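Local structure of dihydropteroate synthase (Xanthomonas albilineans, 6Q62) at residues D18-M23 with T273-V278; V26-D31 with H39-A44. The protein probably catalyses the condensation of para-aminobenzoate with 6-hydroxymethyl-7,8-dihydropterin diphosphate to give 7,8-dihydropteroate, the immediate precursor of folates. All coordinates share one frame; numbering follows the deposited sequence.

Interaction 1 of 2, residues D18-M23 with T273-V278; sequences DRPRVM and TVWQAV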
# COMPACT_ATOMS: atom_id res chain seq x y z
N ASP A 18 -14.09 12.65 8.73
CA ASP A 18 -14.35 13.25 7.40
C ASP A 18 -13.51 12.50 6.33
O ASP A 18 -13.67 12.68 5.13
CB ASP A 18 -14.02 14.76 7.43
CG ASP A 18 -12.58 15.12 7.75
OD1 ASP A 18 -11.97 14.43 8.59
OD2 ASP A 18 -12.07 16.09 7.16
N ARG A 19 -12.57 11.68 6.80
CA ARG A 19 -11.69 10.85 5.99
C ARG A 19 -11.21 9.69 6.89
O ARG A 19 -11.30 9.81 8.12
CB ARG A 19 -10.47 11.66 5.43
CG ARG A 19 -9.53 12.25 6.48
CD ARG A 19 -8.42 13.04 5.82
NE ARG A 19 -7.72 13.91 6.77
CZ ARG A 19 -6.51 13.69 7.26
NH1 ARG A 19 -5.83 12.60 6.90
NH2 ARG A 19 -5.95 14.55 8.10
N PRO A 20 -10.68 8.57 6.34
CA PRO A 20 -10.20 7.49 7.22
C PRO A 20 -9.10 7.96 8.16
O PRO A 20 -8.18 8.67 7.75
CB PRO A 20 -9.69 6.43 6.24
CG PRO A 20 -10.42 6.71 4.97
CD PRO A 20 -10.54 8.21 4.91
N ARG A 21 -9.23 7.59 9.43
CA ARG A 21 -8.30 7.97 10.49
C ARG A 21 -7.54 6.74 10.97
O ARG A 21 -7.99 5.61 10.80
CB ARG A 21 -9.06 8.66 11.64
CG ARG A 21 -9.80 9.94 11.18
CD ARG A 21 -8.84 11.10 11.02
NE ARG A 21 -9.48 12.31 10.49
CZ ARG A 21 -8.84 13.46 10.30
NH1 ARG A 21 -7.56 13.58 10.63
NH2 ARG A 21 -9.48 14.51 9.81
N VAL A 22 -6.35 6.98 11.52
CA VAL A 22 -5.45 5.91 11.93
C VAL A 22 -5.37 5.78 13.42
O VAL A 22 -5.07 6.75 14.14
CB VAL A 22 -4.05 6.10 11.28
CG1 VAL A 22 -3.05 5.05 11.77
CG2 VAL A 22 -4.16 6.06 9.75
N MET A 23 -5.71 4.57 13.88
CA MET A 23 -5.69 4.18 15.31
C MET A 23 -4.39 3.39 15.55
O MET A 23 -4.27 2.27 15.10
CB MET A 23 -6.91 3.30 15.65
CG MET A 23 -6.90 2.79 17.09
SD MET A 23 -8.18 1.50 17.33
CE MET A 23 -9.43 2.43 18.22
N THR A 273 -2.49 9.07 2.49
CA THR A 273 -2.24 10.43 1.99
C THR A 273 -2.21 10.43 0.45
O THR A 273 -2.85 11.29 -0.17
CB THR A 273 -0.96 11.01 2.62
OG1 THR A 273 -1.16 11.07 4.04
CG2 THR A 273 -0.63 12.41 2.10
N VAL A 274 -1.52 9.43 -0.16
CA VAL A 274 -1.44 9.33 -1.62
C VAL A 274 -2.85 9.11 -2.16
O VAL A 274 -3.27 9.79 -3.10
CB VAL A 274 -0.46 8.21 -2.08
CG1 VAL A 274 -0.51 8.04 -3.61
CG2 VAL A 274 0.96 8.52 -1.62
N TRP A 275 -3.60 8.17 -1.54
CA TRP A 275 -4.95 7.88 -1.96
C TRP A 275 -5.86 9.11 -1.85
O TRP A 275 -6.60 9.39 -2.79
CB TRP A 275 -5.52 6.69 -1.20
CG TRP A 275 -6.99 6.47 -1.43
CD1 TRP A 275 -7.61 6.16 -2.61
CD2 TRP A 275 -8.02 6.52 -0.44
NE1 TRP A 275 -8.97 6.05 -2.42
CE2 TRP A 275 -9.25 6.24 -1.09
CE3 TRP A 275 -8.02 6.77 0.92
CZ2 TRP A 275 -10.47 6.22 -0.40
CZ3 TRP A 275 -9.23 6.75 1.60
CH2 TRP A 275 -10.43 6.47 0.94
N GLN A 276 -5.76 9.87 -0.73
CA GLN A 276 -6.56 11.08 -0.54
C GLN A 276 -6.31 12.06 -1.70
O GLN A 276 -7.27 12.64 -2.20
CB GLN A 276 -6.24 11.77 0.80
CG GLN A 276 -7.02 11.23 1.98
CD GLN A 276 -8.51 11.53 1.93
OE1 GLN A 276 -8.94 12.69 1.91
NE2 GLN A 276 -9.32 10.48 1.92
N ALA A 277 -5.04 12.28 -2.09
CA ALA A 277 -4.69 13.21 -3.19
C ALA A 277 -5.36 12.79 -4.49
O ALA A 277 -5.91 13.62 -5.21
CB ALA A 277 -3.18 13.27 -3.39
N VAL A 278 -5.35 11.49 -4.79
CA VAL A 278 -5.94 10.93 -5.99
C VAL A 278 -7.46 11.02 -5.96
O VAL A 278 -8.07 11.46 -6.93
CB VAL A 278 -5.43 9.47 -6.19
CG1 VAL A 278 -6.21 8.73 -7.27
CG2 VAL A 278 -3.94 9.47 -6.49
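Just beyond the place where Arg19 and Pro20 meet Trp275 and Gln276, Arg21 NH2 donates to Asp18 OD1 at 2.8 Å. It is the shortest polar bond here, a salt bridge with an N-H...O angle of 160°. The carboxylate offers its syn lone pair and lies close to the guanidinium plane. This is the bottom of a TIM barrel: residues 18-23 hold the lead-in and the start of the first barrel strand, 21-27, and helix 265-279, which follows the last strand of the chain, packs against its entrance. Arg21 is tied down further by Asp58, through NH1, and by the carbonyl of Thr16, through NE. That fixed guanidinium lies partly over the one of Arg19, with Arg21 NH1 3.1 Å above the Arg19 plane and offset toward its rim. The carboxylates of Asp18 and Asp58 probably balance the charge of the two guanidinium groups.

Across the interface everything is van der Waals packing. Gln276 folds back at chi2 (-68°), which brings its amide in front of the loop. NE2 rests 3.9 Å from Arg19 CB and also faces Pro20 CD, while OE1 sits 4.0 Å from Arg19 CD. The Arg19 chain, extended from CG to NE, crosses the glutamine at roughly a right angle and carries its charged end past it. Trp275 reaches the same loop along another path: with CG anti to its backbone N (chi1 171°), the indole swings toward the proline. Leu250, Ala253 and Gln254 of helix 242-254 pack on it, as does Leu251 of the second subunit, so the tryptophan is also part of the dimer interface. Pro20 in turn touches Ala253. The indole meets Pro20 with its edge: Pro20 CG lies near the ring plane, 3.6 Å from Trp275 CZ3.

Interaction 2 of 2, residues V26-D31 with H39-A44; sequences VNVTPD and HTTVEA. With SO4 (sulfate ion), chain H.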
# COMPACT_ATOMS: atom_id res chain seq x y z
N VAL A 26 -1.09 0.38 20.81
CA VAL A 26 -0.16 0.47 21.93
C VAL A 26 -0.43 -0.71 22.86
O VAL A 26 -1.34 -0.65 23.69
CB VAL A 26 -0.21 1.84 22.67
CG1 VAL A 26 0.82 1.89 23.82
CG2 VAL A 26 -0.01 2.99 21.71
N ASN A 27 0.34 -1.80 22.70
CA ASN A 27 0.17 -2.96 23.56
C ASN A 27 1.06 -2.81 24.79
O ASN A 27 2.25 -2.53 24.67
CB ASN A 27 0.48 -4.25 22.81
CG ASN A 27 -0.57 -4.64 21.82
OD1 ASN A 27 -1.78 -4.49 22.04
ND2 ASN A 27 -0.14 -5.18 20.70
N VAL A 28 0.46 -2.95 25.97
CA VAL A 28 1.21 -2.82 27.21
C VAL A 28 1.37 -4.23 27.76
O VAL A 28 0.62 -4.64 28.65
CB VAL A 28 0.54 -1.88 28.26
CG1 VAL A 28 1.53 -1.51 29.38
CG2 VAL A 28 -0.04 -0.63 27.60
N THR A 29 2.29 -4.99 27.20
CA THR A 29 2.52 -6.36 27.67
C THR A 29 4.04 -6.54 27.71
O THR A 29 4.73 -6.04 26.81
CB THR A 29 1.87 -7.43 26.75
OG1 THR A 29 2.40 -7.32 25.44
CG2 THR A 29 0.33 -7.35 26.70
N PRO A 30 4.60 -7.22 28.72
CA PRO A 30 6.07 -7.44 28.72
C PRO A 30 6.60 -8.07 27.42
O PRO A 30 7.68 -7.69 26.96
CB PRO A 30 6.29 -8.34 29.93
CG PRO A 30 5.12 -8.05 30.84
CD PRO A 30 3.96 -7.85 29.89
N ASP A 31 5.82 -8.97 26.79
CA ASP A 31 6.20 -9.65 25.53
C ASP A 31 6.22 -8.72 24.31
O ASP A 31 6.79 -9.07 23.27
CB ASP A 31 5.33 -10.89 25.28
N HIS A 39 14.34 -1.24 31.15
CA HIS A 39 13.14 -0.40 31.02
C HIS A 39 11.94 -1.04 31.67
O HIS A 39 11.85 -2.26 31.70
CB HIS A 39 12.80 -0.19 29.54
CG HIS A 39 13.83 0.58 28.78
ND1 HIS A 39 14.88 -0.05 28.16
CD2 HIS A 39 13.96 1.92 28.61
CE1 HIS A 39 15.61 0.91 27.60
NE2 HIS A 39 15.10 2.12 27.86
N THR A 40 10.95 -0.23 32.07
CA THR A 40 9.71 -0.81 32.55
C THR A 40 8.78 -1.05 31.33
O THR A 40 8.94 -0.42 30.27
CB THR A 40 9.03 0.10 33.60
OG1 THR A 40 8.38 1.18 32.94
CG2 THR A 40 9.98 0.61 34.68
N THR A 41 7.77 -1.93 31.50
CA THR A 41 6.78 -2.18 30.44
C THR A 41 6.01 -0.87 30.17
O THR A 41 5.78 -0.51 29.00
CB THR A 41 5.84 -3.31 30.88
OG1 THR A 41 6.66 -4.43 31.17
CG2 THR A 41 4.81 -3.69 29.81
N VAL A 42 5.60 -0.17 31.25
CA VAL A 42 4.87 1.08 31.14
C VAL A 42 5.69 2.11 30.34
O VAL A 42 5.15 2.68 29.40
CB VAL A 42 4.44 1.61 32.54
CG1 VAL A 42 4.04 3.07 32.48
CG2 VAL A 42 3.32 0.76 33.11
N GLU A 43 6.97 2.32 30.69
CA GLU A 43 7.79 3.32 30.00
C GLU A 43 7.99 2.97 28.52
O GLU A 43 7.99 3.89 27.68
CB GLU A 43 9.11 3.57 30.74
CG GLU A 43 10.35 2.98 30.13
CD GLU A 43 11.56 3.26 30.99
OE1 GLU A 43 12.17 4.34 30.82
OE2 GLU A 43 11.88 2.42 31.86
N ALA A 44 8.14 1.67 28.21
CA ALA A 44 8.29 1.25 26.80
C ALA A 44 6.98 1.49 26.00
O ALA A 44 7.04 1.92 24.85
CB ALA A 44 8.68 -0.22 26.76
S SO4 H . -2.69 -6.77 18.42
O1 SO4 H . -1.23 -6.64 18.27
O2 SO4 H . -3.05 -8.13 18.83
O3 SO4 H . -3.21 -5.82 19.46
O4 SO4 H . -3.36 -6.51 17.15
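Thr41, in the first turn of helix 41-54, packs its methyl against the backbone where Thr29 runs into Pro30. All the packing across this contact centres on that one side chain. A chi1 of -57° sets OG1 beside the backbone N and turns CG2 to the loop, 3.6 Å from Thr29 C and 3.7 Å from Pro30 N. On the strand side, Val28 CG1 touches the same methyl at 4.0 Å. The hydroxyl branch, OG1, passes the proline ring at a slant, 3.9 Å from Pro30 CG, without making a hydrogen bond across the contact. The helix start thereby leans on the loop that follows strand 21-27, within the first beta-alpha-beta unit of the barrel. Arg82 and Val86 of helix 76-93 pack on Val28 from outside the two segments.

Hydrogen bonds shape each partner separately. Thr40 is the N-cap of helix 41-54 and forms a capping box with Glu43: Glu43 N donates to Thr40 OG1 at 2.9 Å (165°), and Thr40 N returns a bond of 2.8 Å to Glu43 OE2, entering on its anti lone pair. In the loop, Thr29 OG1 is bonded to the hydroxyls of Ser32 and Thr67.

The anion contact lies at the end of the strand. Asn27 ND2 donates to sulfate O1 at 3.0 Å, with a weak second bond to O3 at 3.4 Å, and Arg261 NH2 and His263 NE2 also bond to it. The sulfate probably came from the crystallisation liquor, yet its place at the strand ends is consistent with the site that takes the substrate's diphosphate in this family. Loop and helix thus meet by fit of shape, their capping box and threonine hydroxyl bonds being spent within each partner, while the Asn27 amide turns its N-H to the anion.

The two contacts flank strand 21-27, one just before it and one just after it, with centres 29 Å apart. Interaction 1 joins sequence-distant parts, the entry to the first barrel strand and the C-terminal helix 265-279, and so brings the beginning and the end of the chain's barrel together on its bottom side. Interaction 2 is local: only seven residues separate segments 26-31 and 39-44, at the end where the 6-chloroguanine and sulfate sites lie. Along the chain, 18-23 comes first, then 26-31 and 39-44, and finally 273-278. One strand thus spans the barrel from its bottom, where helix 265-279 also meets the second subunit, to the ligand-binding mouth.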